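Local atomic coordinates of coenzyme F420-dependent N(5),N(10)-methenyltetrahydromethanopterin reductase-related protein (Desulfurobacterium thermolithotrophum DSM 11699, PDB entry 6HUZ), a protein that binds the iron-guanylylpyridinol cofactor and 5,10-methenyltetrahydrofolate and, as a bacterial paralog of [Fe]-hydrogenase, uses tetrahydrofolate derivatives as substrates. Residues A85-P90 / G94-I99; V3-F8 / A34-F39; D74-A79 / A100-P105. All coordinates share one frame; numbering follows the deposited sequence.

Contact 1 (A85-P90 / G94-I99); sequences AILFTP and GVTFKI. With FE9 (iron-guanylyl pyridinol cofactor), chain B.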
loop_
_atom_site.group_PDB
_atom_site.type_symbol
_atom_site.label_atom_id
_atom_site.label_comp_id
_atom_site.label_asym_id
_atom_site.label_seq_id
_atom_site.Cartn_x
_atom_site.Cartn_y
_atom_site.Cartn_z
ATOM N N ALA A 85 20.883 -22.124 14.112
ATOM C CA ALA A 85 21.668 -21.914 12.902
ATOM C C ALA A 85 21.120 -20.622 12.298
ATOM O O ALA A 85 19.944 -20.570 11.939
ATOM C CB ALA A 85 21.501 -23.087 11.938
ATOM N N ILE A 86 21.942 -19.563 12.246
ATOM C CA ILE A 86 21.527 -18.273 11.720
ATOM C C ILE A 86 22.119 -18.065 10.334
ATOM O O ILE A 86 23.339 -18.091 10.184
ATOM C CB ILE A 86 21.877 -17.102 12.657
ATOM C CG1 ILE A 86 21.155 -17.277 14.014
ATOM C CG2 ILE A 86 21.416 -15.776 11.977
ATOM C CD1 ILE A 86 21.708 -16.467 15.135
ATOM N N LEU A 87 21.254 -17.827 9.331
ATOM C CA LEU A 87 21.717 -17.645 7.966
ATOM C C LEU A 87 21.943 -16.193 7.571
ATOM O O LEU A 87 21.012 -15.546 7.083
ATOM C CB LEU A 87 20.740 -18.335 7.005
ATOM C CG LEU A 87 20.546 -19.838 7.245
ATOM C CD1 LEU A 87 19.463 -20.393 6.356
ATOM C CD2 LEU A 87 21.853 -20.621 7.003
ATOM N N PHE A 88 23.183 -15.683 7.776
ATOM C CA PHE A 88 23.580 -14.314 7.388
ATOM C C PHE A 88 24.214 -14.578 5.996
ATOM O O PHE A 88 25.387 -14.317 5.779
ATOM C CB PHE A 88 24.626 -13.749 8.395
ATOM C CG PHE A 88 24.703 -12.243 8.358
ATOM C CD1 PHE A 88 25.559 -11.596 7.471
ATOM C CD2 PHE A 88 23.881 -11.467 9.174
ATOM C CE1 PHE A 88 25.570 -10.205 7.380
ATOM C CE2 PHE A 88 23.905 -10.070 9.092
ATOM C CZ PHE A 88 24.729 -9.450 8.178
ATOM N N THR A 89 23.424 -15.159 5.084
ATOM C CA THR A 89 23.893 -15.605 3.771
ATOM C C THR A 89 23.518 -14.659 2.615
ATOM O O THR A 89 22.666 -13.794 2.758
ATOM C CB THR A 89 23.385 -17.037 3.613
ATOM O OG1 THR A 89 21.992 -17.060 3.897
ATOM C CG2 THR A 89 24.063 -17.992 4.603
ATOM N N PRO A 90 24.169 -14.806 1.453
ATOM C CA PRO A 90 23.899 -13.869 0.345
ATOM C C PRO A 90 22.472 -13.644 -0.163
ATOM O O PRO A 90 21.614 -14.513 -0.132
ATOM C CB PRO A 90 24.749 -14.425 -0.806
ATOM C CG PRO A 90 25.836 -15.181 -0.163
ATOM C CD PRO A 90 25.226 -15.768 1.103
ATOM N N GLY A 94 19.976 -18.869 -4.849
ATOM C CA GLY A 94 20.266 -20.226 -4.400
ATOM C C GLY A 94 21.323 -20.495 -3.350
ATOM O O GLY A 94 21.430 -21.639 -2.920
ATOM N N VAL A 95 22.098 -19.495 -2.908
ATOM C CA VAL A 95 23.144 -19.744 -1.902
ATOM C C VAL A 95 22.536 -20.155 -0.529
ATOM O O VAL A 95 23.016 -21.110 0.081
ATOM C CB VAL A 95 24.102 -18.539 -1.757
ATOM C CG1 VAL A 95 25.173 -18.827 -0.717
ATOM C CG2 VAL A 95 24.739 -18.172 -3.098
ATOM N N THR A 96 21.490 -19.420 -0.063
ATOM C CA THR A 96 20.812 -19.692 1.205
ATOM C C THR A 96 20.140 -21.069 1.159
ATOM O O THR A 96 20.263 -21.841 2.107
ATOM C CB THR A 96 19.825 -18.567 1.531
ATOM O OG1 THR A 96 20.550 -17.334 1.612
ATOM C CG2 THR A 96 19.086 -18.799 2.843
ATOM N N PHE A 97 19.453 -21.389 0.052
ATOM C CA PHE A 97 18.793 -22.691 -0.110
ATOM C C PHE A 97 19.804 -23.817 -0.024
ATOM O O PHE A 97 19.575 -24.824 0.642
ATOM C CB PHE A 97 18.103 -22.770 -1.496
ATOM C CG PHE A 97 16.869 -21.918 -1.692
ATOM C CD1 PHE A 97 16.004 -21.664 -0.641
ATOM C CD2 PHE A 97 16.538 -21.426 -2.945
ATOM C CE1 PHE A 97 14.855 -20.906 -0.829
ATOM C CE2 PHE A 97 15.385 -20.676 -3.131
ATOM C CZ PHE A 97 14.551 -20.415 -2.068
ATOM N N LYS A 98 20.925 -23.658 -0.715
ATOM C CA LYS A 98 21.962 -24.670 -0.725
ATOM C C LYS A 98 22.455 -24.967 0.689
ATOM O O LYS A 98 22.462 -26.125 1.105
ATOM C CB LYS A 98 23.123 -24.212 -1.625
ATOM C CG LYS A 98 24.161 -25.295 -1.909
ATOM C CD LYS A 98 25.595 -24.783 -1.742
ATOM C CE LYS A 98 26.053 -24.837 -0.304
ATOM N NZ LYS A 98 27.308 -24.073 -0.079
ATOM N N ILE A 99 22.859 -23.922 1.429
ATOM C CA ILE A 99 23.376 -24.082 2.793
ATOM C C ILE A 99 22.346 -24.759 3.689
ATOM O O ILE A 99 22.682 -25.716 4.390
ATOM C CB ILE A 99 23.826 -22.708 3.377
ATOM C CG1 ILE A 99 24.989 -22.111 2.565
ATOM C CG2 ILE A 99 24.237 -22.839 4.840
ATOM C CD1 ILE A 99 25.023 -20.629 2.545
HETATM O O2 FE9 B . 22.859 -5.984 4.079
HETATM FE FE FE9 B . 20.843 -7.056 6.356
HETATM C C1F FE9 B . 22.174 -6.440 7.453
HETATM O O1F FE9 B . 22.995 -6.062 8.136
HETATM C C2F FE9 B . 19.613 -6.384 7.542
HETATM O O2F FE9 B . 18.867 -5.996 8.296
HETATM C C8 FE9 B . 20.766 -8.801 7.119
HETATM O O18 FE9 B . 20.142 -9.048 8.136
HETATM C C7 FE9 B . 21.506 -9.921 6.407
HETATM C C6 FE9 B . 22.348 -9.252 5.359
HETATM N N1 FE9 B . 22.185 -7.867 5.187
HETATM C C5 FE9 B . 23.315 -10.033 4.572
HETATM C C5M FE9 B . 23.411 -11.519 4.774
HETATM C C4 FE9 B . 24.128 -9.328 3.567
HETATM C C3 FE9 B . 23.946 -7.861 3.385
HETATM C C3M FE9 B . 24.756 -7.068 2.392
HETATM C C2 FE9 B . 22.938 -7.148 4.256
HETATM O O3P FE9 B . 24.954 -10.088 2.797
HETATM P P1 FE9 B . 26.549 -10.194 3.028
HETATM O O1P FE9 B . 27.003 -9.054 3.809
HETATM O O2P FE9 B . 27.239 -10.068 1.570
HETATM O "O5'" FE9 B . 26.795 -11.586 3.763
HETATM C "C5'" FE9 B . 26.653 -12.835 3.105
HETATM C "C4'" FE9 B . 27.783 -13.719 3.619
HETATM O "O4'" FE9 B . 27.605 -15.046 3.140
HETATM C "C1'" FE9 B . 28.895 -15.607 2.930
HETATM C "C2'" FE9 B . 29.688 -14.460 2.341
HETATM O "O2'" FE9 B . 31.110 -14.620 2.436
HETATM C "C3'" FE9 B . 29.162 -13.271 3.136
HETATM O "O3'" FE9 B . 29.977 -12.955 4.266
HETATM N N9A FE9 B . 28.780 -16.823 2.103
HETATM C C4A FE9 B . 28.621 -18.007 2.645
HETATM N N3A FE9 B . 28.600 -18.440 3.926
HETATM C C2A FE9 B . 28.481 -19.763 4.164
HETATM N N2A FE9 B . 28.424 -20.149 5.458
HETATM N N1A FE9 B . 28.398 -20.694 3.194
HETATM C C6A FE9 B . 28.468 -20.380 1.888
HETATM O O6A FE9 B . 28.372 -21.247 1.004
HETATM C C5A FE9 B . 28.567 -18.963 1.531
HETATM N N7A FE9 B . 28.638 -18.248 0.398
HETATM C C8A FE9 B . 28.764 -16.946 0.761
HETATM O O HOH W 1 19.158 -15.356 0.396
HETATM O O HOH W 2 20.281 -17.186 -1.481
HETATM O O HOH W 3 20.437 -5.438 4.851
#
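Val95, in the first turn of helix 95-103, crosses the ring of Pro90 at about a right angle, its CG1 3.6 Å from Pro90 CD. With CG1 anti to the backbone N (chi1 -180°), the same methyl also lies near N7A of the cofactor's guanine. Thr96 follows with the single direct hydrogen bond between the segments, its OG1 2.7 Å from Thr89 OG1. One water links Thr96 OG1 to Pro90 O; a second accepts from Thr96 N and makes a longer link, 3.3 Å, to Pro90 O. CG2 of Thr96 rests on CD1 of Leu87. This is the turn from strand to helix in the beta-alpha-beta unit of strand 84-87, helix 95-103 and strand 112-115, in a Rossmann-like domain, and the cofactor runs past the C-terminal end of the strand. Phe88 points away from the helix and offers a ring face to the pyridinol, with C5M of the cofactor 3.4 Å above the ring plane near the rim. Without this ring, as with an alanine here, the pyridinol would probably lose its apolar backing on that face and be freer to shift. Lys98, its chain bent, gives O6A of the guanine a weak hydrogen bond from NZ, 3.2 Å long. Ile99 CD1 meets Thr89 CG2 tip to tip at a tight 3.5 Å, while its CG2 slides past CD2 of Leu87.

Contact 2 (V3-F8 / A34-F39); sequences VTVYGF and AMAVEF. With FE9 (iron-guanylyl pyridinol cofactor), chain B.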
loop_
_atom_site.group_PDB
_atom_site.type_symbol
_atom_site.label_atom_id
_atom_site.label_comp_id
_atom_site.label_asym_id
_atom_site.label_seq_id
_atom_site.Cartn_x
_atom_site.Cartn_y
_atom_site.Cartn_z
ATOM N N VAL A 3 25.451 -21.962 19.109
ATOM C CA VAL A 3 24.898 -21.179 17.984
ATOM C C VAL A 3 25.919 -21.142 16.849
ATOM O O VAL A 3 27.100 -20.905 17.101
ATOM C CB VAL A 3 24.641 -19.713 18.423
ATOM C CG1 VAL A 3 23.920 -18.913 17.341
ATOM C CG2 VAL A 3 23.903 -19.639 19.743
ATOM N N THR A 4 25.467 -21.341 15.622
ATOM C CA THR A 4 26.316 -21.251 14.443
ATOM C C THR A 4 25.743 -20.129 13.586
ATOM O O THR A 4 24.553 -20.140 13.238
ATOM C CB THR A 4 26.367 -22.542 13.617
ATOM O OG1 THR A 4 26.936 -23.579 14.415
ATOM C CG2 THR A 4 27.201 -22.382 12.341
ATOM N N VAL A 5 26.585 -19.159 13.245
ATOM C CA VAL A 5 26.206 -18.045 12.382
ATOM C C VAL A 5 26.827 -18.409 11.069
ATOM O O VAL A 5 28.015 -18.740 11.021
ATOM C CB VAL A 5 26.725 -16.690 12.905
ATOM C CG1 VAL A 5 26.521 -15.593 11.856
ATOM C CG2 VAL A 5 26.023 -16.325 14.225
ATOM N N TYR A 6 26.046 -18.378 10.014
ATOM C CA TYR A 6 26.534 -18.715 8.684
ATOM C C TYR A 6 26.707 -17.427 7.919
ATOM O O TYR A 6 25.719 -16.776 7.668
ATOM C CB TYR A 6 25.531 -19.643 7.991
ATOM C CG TYR A 6 25.651 -21.070 8.484
ATOM C CD1 TYR A 6 26.584 -21.937 7.938
ATOM C CD2 TYR A 6 24.844 -21.545 9.510
ATOM C CE1 TYR A 6 26.738 -23.235 8.424
ATOM C CE2 TYR A 6 24.986 -22.845 10.001
ATOM C CZ TYR A 6 25.908 -23.698 9.426
ATOM O OH TYR A 6 26.051 -24.984 9.907
ATOM N N GLY A 7 27.942 -17.057 7.584
ATOM C CA GLY A 7 28.231 -15.827 6.850
ATOM C C GLY A 7 28.927 -14.771 7.686
ATOM O O GLY A 7 28.431 -14.388 8.735
ATOM N N PHE A 8 30.099 -14.298 7.246
ATOM C CA PHE A 8 30.839 -13.288 8.019
ATOM C C PHE A 8 30.206 -11.901 7.908
ATOM O O PHE A 8 30.177 -11.159 8.893
ATOM C CB PHE A 8 32.300 -13.203 7.524
ATOM C CG PHE A 8 33.231 -12.439 8.443
ATOM C CD1 PHE A 8 33.876 -13.079 9.499
ATOM C CD2 PHE A 8 33.459 -11.083 8.257
ATOM C CE1 PHE A 8 34.754 -12.383 10.334
ATOM C CE2 PHE A 8 34.321 -10.385 9.101
ATOM C CZ PHE A 8 34.973 -11.043 10.131
ATOM N N ALA A 34 29.692 -9.609 13.665
ATOM C CA ALA A 34 29.350 -8.804 14.853
ATOM C C ALA A 34 28.366 -9.567 15.754
ATOM O O ALA A 34 28.515 -9.541 16.975
ATOM C CB ALA A 34 28.706 -7.477 14.418
ATOM N N MET A 35 27.363 -10.221 15.135
ATOM C CA MET A 35 26.346 -11.013 15.820
ATOM C C MET A 35 27.056 -12.118 16.599
ATOM O O MET A 35 26.772 -12.328 17.770
ATOM C CB MET A 35 25.378 -11.645 14.814
ATOM C CG MET A 35 24.387 -10.652 14.226
ATOM S SD MET A 35 23.303 -11.430 13.039
ATOM C CE MET A 35 22.453 -12.572 14.048
ATOM N N ALA A 36 27.941 -12.831 15.946
ATOM C CA ALA A 36 28.738 -13.923 16.569
ATOM C C ALA A 36 29.522 -13.425 17.774
ATOM O O ALA A 36 29.484 -14.038 18.825
ATOM C CB ALA A 36 29.702 -14.509 15.546
ATOM N N VAL A 37 30.253 -12.325 17.617
ATOM C CA VAL A 37 31.033 -11.736 18.702
ATOM C C VAL A 37 30.119 -11.428 19.894
ATOM O O VAL A 37 30.475 -11.732 21.040
ATOM C CB VAL A 37 31.796 -10.482 18.204
ATOM C CG1 VAL A 37 32.197 -9.568 19.370
ATOM C CG2 VAL A 37 33.036 -10.896 17.397
ATOM N N GLU A 38 28.944 -10.838 19.640
ATOM C CA GLU A 38 28.020 -10.516 20.724
ATOM C C GLU A 38 27.517 -11.755 21.448
ATOM O O GLU A 38 27.417 -11.729 22.666
ATOM C CB GLU A 38 26.811 -9.702 20.188
ATOM C CG GLU A 38 27.196 -8.263 19.901
ATOM C CD GLU A 38 26.209 -7.448 19.079
ATOM O OE1 GLU A 38 26.597 -6.326 18.681
ATOM O OE2 GLU A 38 25.070 -7.912 18.827
ATOM N N PHE A 39 27.168 -12.824 20.705
ATOM C CA PHE A 39 26.659 -14.054 21.334
ATOM C C PHE A 39 27.809 -14.700 22.144
ATOM O O PHE A 39 27.590 -15.223 23.242
ATOM C CB PHE A 39 26.103 -15.033 20.254
ATOM C CG PHE A 39 24.930 -14.557 19.402
ATOM C CD1 PHE A 39 23.857 -13.894 19.972
ATOM C CD2 PHE A 39 24.900 -14.799 18.036
ATOM C CE1 PHE A 39 22.780 -13.464 19.186
ATOM C CE2 PHE A 39 23.825 -14.369 17.259
ATOM C CZ PHE A 39 22.771 -13.715 17.842
HETATM O O2 FE9 B . 22.859 -5.984 4.079
HETATM FE FE FE9 B . 20.843 -7.056 6.356
HETATM C C1F FE9 B . 22.174 -6.440 7.453
HETATM O O1F FE9 B . 22.995 -6.062 8.136
HETATM C C2F FE9 B . 19.613 -6.384 7.542
HETATM O O2F FE9 B . 18.867 -5.996 8.296
HETATM C C8 FE9 B . 20.766 -8.801 7.119
HETATM O O18 FE9 B . 20.142 -9.048 8.136
HETATM C C7 FE9 B . 21.506 -9.921 6.407
HETATM C C6 FE9 B . 22.348 -9.252 5.359
HETATM N N1 FE9 B . 22.185 -7.867 5.187
HETATM C C5 FE9 B . 23.315 -10.033 4.572
HETATM C C5M FE9 B . 23.411 -11.519 4.774
HETATM C C4 FE9 B . 24.128 -9.328 3.567
HETATM C C3 FE9 B . 23.946 -7.861 3.385
HETATM C C3M FE9 B . 24.756 -7.068 2.392
HETATM C C2 FE9 B . 22.938 -7.148 4.256
HETATM O O3P FE9 B . 24.954 -10.088 2.797
HETATM P P1 FE9 B . 26.549 -10.194 3.028
HETATM O O1P FE9 B . 27.003 -9.054 3.809
HETATM O O2P FE9 B . 27.239 -10.068 1.570
HETATM O "O5'" FE9 B . 26.795 -11.586 3.763
HETATM C "C5'" FE9 B . 26.653 -12.835 3.105
HETATM C "C4'" FE9 B . 27.783 -13.719 3.619
HETATM O "O4'" FE9 B . 27.605 -15.046 3.140
HETATM C "C1'" FE9 B . 28.895 -15.607 2.930
HETATM C "C2'" FE9 B . 29.688 -14.460 2.341
HETATM O "O2'" FE9 B . 31.110 -14.620 2.436
HETATM C "C3'" FE9 B . 29.162 -13.271 3.136
HETATM O "O3'" FE9 B . 29.977 -12.955 4.266
HETATM N N9A FE9 B . 28.780 -16.823 2.103
HETATM C C4A FE9 B . 28.621 -18.007 2.645
HETATM N N3A FE9 B . 28.600 -18.440 3.926
HETATM C C2A FE9 B . 28.481 -19.763 4.164
HETATM N N2A FE9 B . 28.424 -20.149 5.458
HETATM N N1A FE9 B . 28.398 -20.694 3.194
HETATM C C6A FE9 B . 28.468 -20.380 1.888
HETATM O O6A FE9 B . 28.372 -21.247 1.004
HETATM C C5A FE9 B . 28.567 -18.963 1.531
HETATM N N7A FE9 B . 28.638 -18.248 0.398
HETATM C C8A FE9 B . 28.764 -16.946 0.761
HETATM O O HOH W 3 20.437 -5.438 4.851
#
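The central strand-to-helix packing of the Rossmann-like domain sets Val3 and Val5 of strand 2-6 against Ala36 and Phe39 of helix 32-41. The axes of strand 3-6 and helix 34-39 run nearly antiparallel, at 166°, and come within 9.0 Å of each other. Val5 has the largest share of the contact: its CG2 touches Ala36 CB at 4.3 Å and approaches the edge of the Phe39 ring, near its plane, 4.2 Å from CE2. Val3 CG1 comes to the same ring obliquely, 4.3 Å from Phe39 CD2. One face of that ring also lies over the backbone oxygen of Met35, a turn earlier in the helix. No hydrogen bond joins the segments, and the match is wholly apolar.

At the end of the strand the chain meets the cofactor. N2A of the guanine lies in the plane of the Tyr6 ring at its edge, 3.6 Å from CD1. Gly7 passes so close to the ribose that a side chain there would press on C4', and its backbone angles would also push a CB against the preceding carbonyl. Strand 2-6 is flanked in the sheet by strands 45-49 and 84-87; Ala36 and Phe39 reach over to Val46, Phe39 also touches Ile86, and helix 32-41 meets Tyr159 of strand 158-163.

Contact 3 (D74-A79 / A100-P105); sequences DDIEAA and AETILP. With FE9 (iron-guanylyl pyridinol cofactor), chain B.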
loop_
_atom_site.group_PDB
_atom_site.type_symbol
_atom_site.label_atom_id
_atom_site.label_comp_id
_atom_site.label_asym_id
_atom_site.label_seq_id
_atom_site.Cartn_x
_atom_site.Cartn_y
_atom_site.Cartn_z
ATOM N N ASP A 74 33.809 -25.002 6.936
ATOM C CA ASP A 74 33.011 -26.219 6.793
ATOM C C ASP A 74 31.614 -26.023 7.380
ATOM O O ASP A 74 31.437 -26.044 8.600
ATOM C CB ASP A 74 33.751 -27.370 7.507
ATOM C CG ASP A 74 33.284 -28.768 7.148
ATOM O OD1 ASP A 74 32.123 -28.911 6.697
ATOM O OD2 ASP A 74 34.076 -29.723 7.332
ATOM N N ASP A 75 30.628 -25.836 6.508
ATOM C CA ASP A 75 29.234 -25.617 6.898
ATOM C C ASP A 75 28.620 -26.849 7.526
ATOM O O ASP A 75 27.866 -26.731 8.485
ATOM C CB ASP A 75 28.389 -25.216 5.676
ATOM C CG ASP A 75 28.626 -23.827 5.112
ATOM O OD1 ASP A 75 29.339 -23.030 5.760
ATOM O OD2 ASP A 75 28.104 -23.541 4.017
ATOM N N ILE A 76 28.933 -28.035 6.990
ATOM C CA ILE A 76 28.400 -29.284 7.535
ATOM C C ILE A 76 28.950 -29.535 8.939
ATOM O O ILE A 76 28.200 -29.884 9.846
ATOM C CB ILE A 76 28.682 -30.481 6.589
ATOM C CG1 ILE A 76 27.753 -30.421 5.357
ATOM C CG2 ILE A 76 28.501 -31.804 7.346
ATOM C CD1 ILE A 76 27.964 -31.541 4.344
ATOM N N GLU A 77 30.245 -29.366 9.132
ATOM C CA GLU A 77 30.811 -29.604 10.451
ATOM C C GLU A 77 30.302 -28.569 11.432
ATOM O O GLU A 77 30.074 -28.893 12.596
ATOM C CB GLU A 77 32.341 -29.635 10.409
ATOM C CG GLU A 77 32.896 -31.003 10.055
ATOM C CD GLU A 77 32.564 -32.094 11.056
ATOM O OE1 GLU A 77 32.855 -31.909 12.260
ATOM O OE2 GLU A 77 32.010 -33.136 10.634
ATOM N N ALA A 78 30.096 -27.333 10.963
ATOM C CA ALA A 78 29.606 -26.246 11.800
ATOM C C ALA A 78 28.178 -26.502 12.299
ATOM O O ALA A 78 27.786 -25.940 13.319
ATOM C CB ALA A 78 29.637 -24.940 11.015
ATOM N N ALA A 79 27.405 -27.341 11.595
ATOM C CA ALA A 79 26.017 -27.642 11.975
ATOM C C ALA A 79 25.880 -28.707 13.073
ATOM O O ALA A 79 24.922 -28.668 13.834
ATOM C CB ALA A 79 25.248 -28.102 10.748
ATOM N N ALA A 100 21.092 -24.260 3.681
ATOM C CA ALA A 100 20.029 -24.828 4.513
ATOM C C ALA A 100 19.770 -26.312 4.209
ATOM O O ALA A 100 19.572 -27.109 5.120
ATOM C CB ALA A 100 18.757 -24.032 4.316
ATOM N N GLU A 101 19.779 -26.683 2.934
ATOM C CA GLU A 101 19.525 -28.067 2.550
ATOM C C GLU A 101 20.683 -28.972 2.952
ATOM O O GLU A 101 20.476 -30.123 3.325
ATOM C CB GLU A 101 19.327 -28.122 1.031
ATOM C CG GLU A 101 18.666 -29.384 0.506
ATOM C CD GLU A 101 18.046 -29.204 -0.871
ATOM O OE1 GLU A 101 17.164 -30.018 -1.233
ATOM O OE2 GLU A 101 18.435 -28.250 -1.586
ATOM N N THR A 102 21.905 -28.446 2.867
ATOM C CA THR A 102 23.125 -29.195 3.188
ATOM C C THR A 102 23.282 -29.454 4.688
ATOM O O THR A 102 23.687 -30.551 5.062
ATOM C CB THR A 102 24.324 -28.438 2.594
ATOM O OG1 THR A 102 24.136 -28.317 1.183
ATOM C CG2 THR A 102 25.649 -29.111 2.865
ATOM N N ILE A 103 22.967 -28.460 5.551
ATOM C CA ILE A 103 23.115 -28.631 7.016
ATOM C C ILE A 103 21.928 -29.324 7.672
ATOM O O ILE A 103 22.055 -29.833 8.781
ATOM C CB ILE A 103 23.371 -27.272 7.719
ATOM C CG1 ILE A 103 22.099 -26.385 7.719
ATOM C CG2 ILE A 103 24.601 -26.578 7.107
ATOM C CD1 ILE A 103 22.223 -25.012 8.387
ATOM N N LEU A 104 20.776 -29.332 7.003
ATOM C CA LEU A 104 19.553 -29.941 7.533
ATOM C C LEU A 104 19.724 -31.351 8.182
ATOM O O LEU A 104 19.182 -31.567 9.259
ATOM C CB LEU A 104 18.493 -29.967 6.419
ATOM C CG LEU A 104 17.058 -30.217 6.820
ATOM C CD1 LEU A 104 16.518 -29.066 7.640
ATOM C CD2 LEU A 104 16.203 -30.376 5.586
ATOM N N PRO A 105 20.447 -32.322 7.592
ATOM C CA PRO A 105 20.561 -33.634 8.255
ATOM C C PRO A 105 21.507 -33.689 9.451
ATOM O O PRO A 105 21.502 -34.689 10.170
ATOM C CB PRO A 105 21.089 -34.570 7.148
ATOM C CG PRO A 105 21.496 -33.702 6.016
ATOM C CD PRO A 105 21.173 -32.277 6.306
HETATM O O2 FE9 B . 22.859 -5.984 4.079
HETATM FE FE FE9 B . 20.843 -7.056 6.356
HETATM C C1F FE9 B . 22.174 -6.440 7.453
HETATM O O1F FE9 B . 22.995 -6.062 8.136
HETATM C C2F FE9 B . 19.613 -6.384 7.542
HETATM O O2F FE9 B . 18.867 -5.996 8.296
HETATM C C8 FE9 B . 20.766 -8.801 7.119
HETATM O O18 FE9 B . 20.142 -9.048 8.136
HETATM C C7 FE9 B . 21.506 -9.921 6.407
HETATM C C6 FE9 B . 22.348 -9.252 5.359
HETATM N N1 FE9 B . 22.185 -7.867 5.187
HETATM C C5 FE9 B . 23.315 -10.033 4.572
HETATM C C5M FE9 B . 23.411 -11.519 4.774
HETATM C C4 FE9 B . 24.128 -9.328 3.567
HETATM C C3 FE9 B . 23.946 -7.861 3.385
HETATM C C3M FE9 B . 24.756 -7.068 2.392
HETATM C C2 FE9 B . 22.938 -7.148 4.256
HETATM O O3P FE9 B . 24.954 -10.088 2.797
HETATM P P1 FE9 B . 26.549 -10.194 3.028
HETATM O O1P FE9 B . 27.003 -9.054 3.809
HETATM O O2P FE9 B . 27.239 -10.068 1.570
HETATM O "O5'" FE9 B . 26.795 -11.586 3.763
HETATM C "C5'" FE9 B . 26.653 -12.835 3.105
HETATM C "C4'" FE9 B . 27.783 -13.719 3.619
HETATM O "O4'" FE9 B . 27.605 -15.046 3.140
HETATM C "C1'" FE9 B . 28.895 -15.607 2.930
HETATM C "C2'" FE9 B . 29.688 -14.460 2.341
HETATM O "O2'" FE9 B . 31.110 -14.620 2.436
HETATM C "C3'" FE9 B . 29.162 -13.271 3.136
HETATM O "O3'" FE9 B . 29.977 -12.955 4.266
HETATM N N9A FE9 B . 28.780 -16.823 2.103
HETATM C C4A FE9 B . 28.621 -18.007 2.645
HETATM N N3A FE9 B . 28.600 -18.440 3.926
HETATM C C2A FE9 B . 28.481 -19.763 4.164
HETATM N N2A FE9 B . 28.424 -20.149 5.458
HETATM N N1A FE9 B . 28.398 -20.694 3.194
HETATM C C6A FE9 B . 28.468 -20.380 1.888
HETATM O O6A FE9 B . 28.372 -21.247 1.004
HETATM C C5A FE9 B . 28.567 -18.963 1.531
HETATM N N7A FE9 B . 28.638 -18.248 0.398
HETATM C C8A FE9 B . 28.764 -16.946 0.761
HETATM O O HOH W 3 20.437 -5.438 4.851
#
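Asp75 OD1 is held by two groups, N2A of the cofactor's guanine at 3.0 Å and the hydroxyl of Ser49, while the CB of Asp75 faces Ile103 across the contact. Its other oxygen, OD2, takes an almost straight bond (178°) from N1A of the guanine at 3.0 Å. A carboxylate bonded to both N1A and N2A in this way is a common means of recognising guanine, and here it comes from the first turn of helix 75-79, packed beside helix 95-103 in the Rossmann-like domain. The start of that short, weakly bonded helix is capped by Asp74, whose OD1 accepts from Glu77 N at 3.1 Å, the donor arriving well above the carboxylate plane (73° out of it).

No hydrogen bond joins the two helices, and their contact is mostly apolar. Ile103 holds CG1 between its backbone N and carbonyl carbon (chi1 71°), which turns CG2 toward the other helix, 3.5 Å from Asp75 O. The same oxygen accepts a hydrogen bond from the hydroxyl of Tyr6, whose side chain touches Ala78, Ala79 and Ile103 from the sheet side. Ala79, one turn on from Asp75, sets its CB 3.7 Å from Ile103 CB. Toward the surface, Thr102 spends its OG1 on the backbone oxygen of Lys98, a bond within its own helix, and presents its methyl to Ile76. The two side chains cross at about a right angle, Thr102 CG2 lying 3.5 Å from CG1 of Ile76 and close to its CD1 as well.

In the fold
All three contacts belong to the Rossmann-like cofactor domain and reach the same bound group. Contacts 1 and 2 are buried and share the sheet, where strands 84-87 and 2-6 are neighbours; contact 3 is only partly buried. Contacts 1 and 3 use successive parts of helix 95-103, and contact 1 is nested inside the chain loop that contact 3 closes. Their chemistry differs accordingly: contact 2 is pure hydrocarbon, contact 1 adds a hydroxyl pair and bridging waters beside the cofactor, and contact 3 pairs apolar helix packing with a carboxylate bonded to the guanine. Contacts 2 and 3 are tied by Thr4 OG1, hydrogen-bonded to Ala78 O.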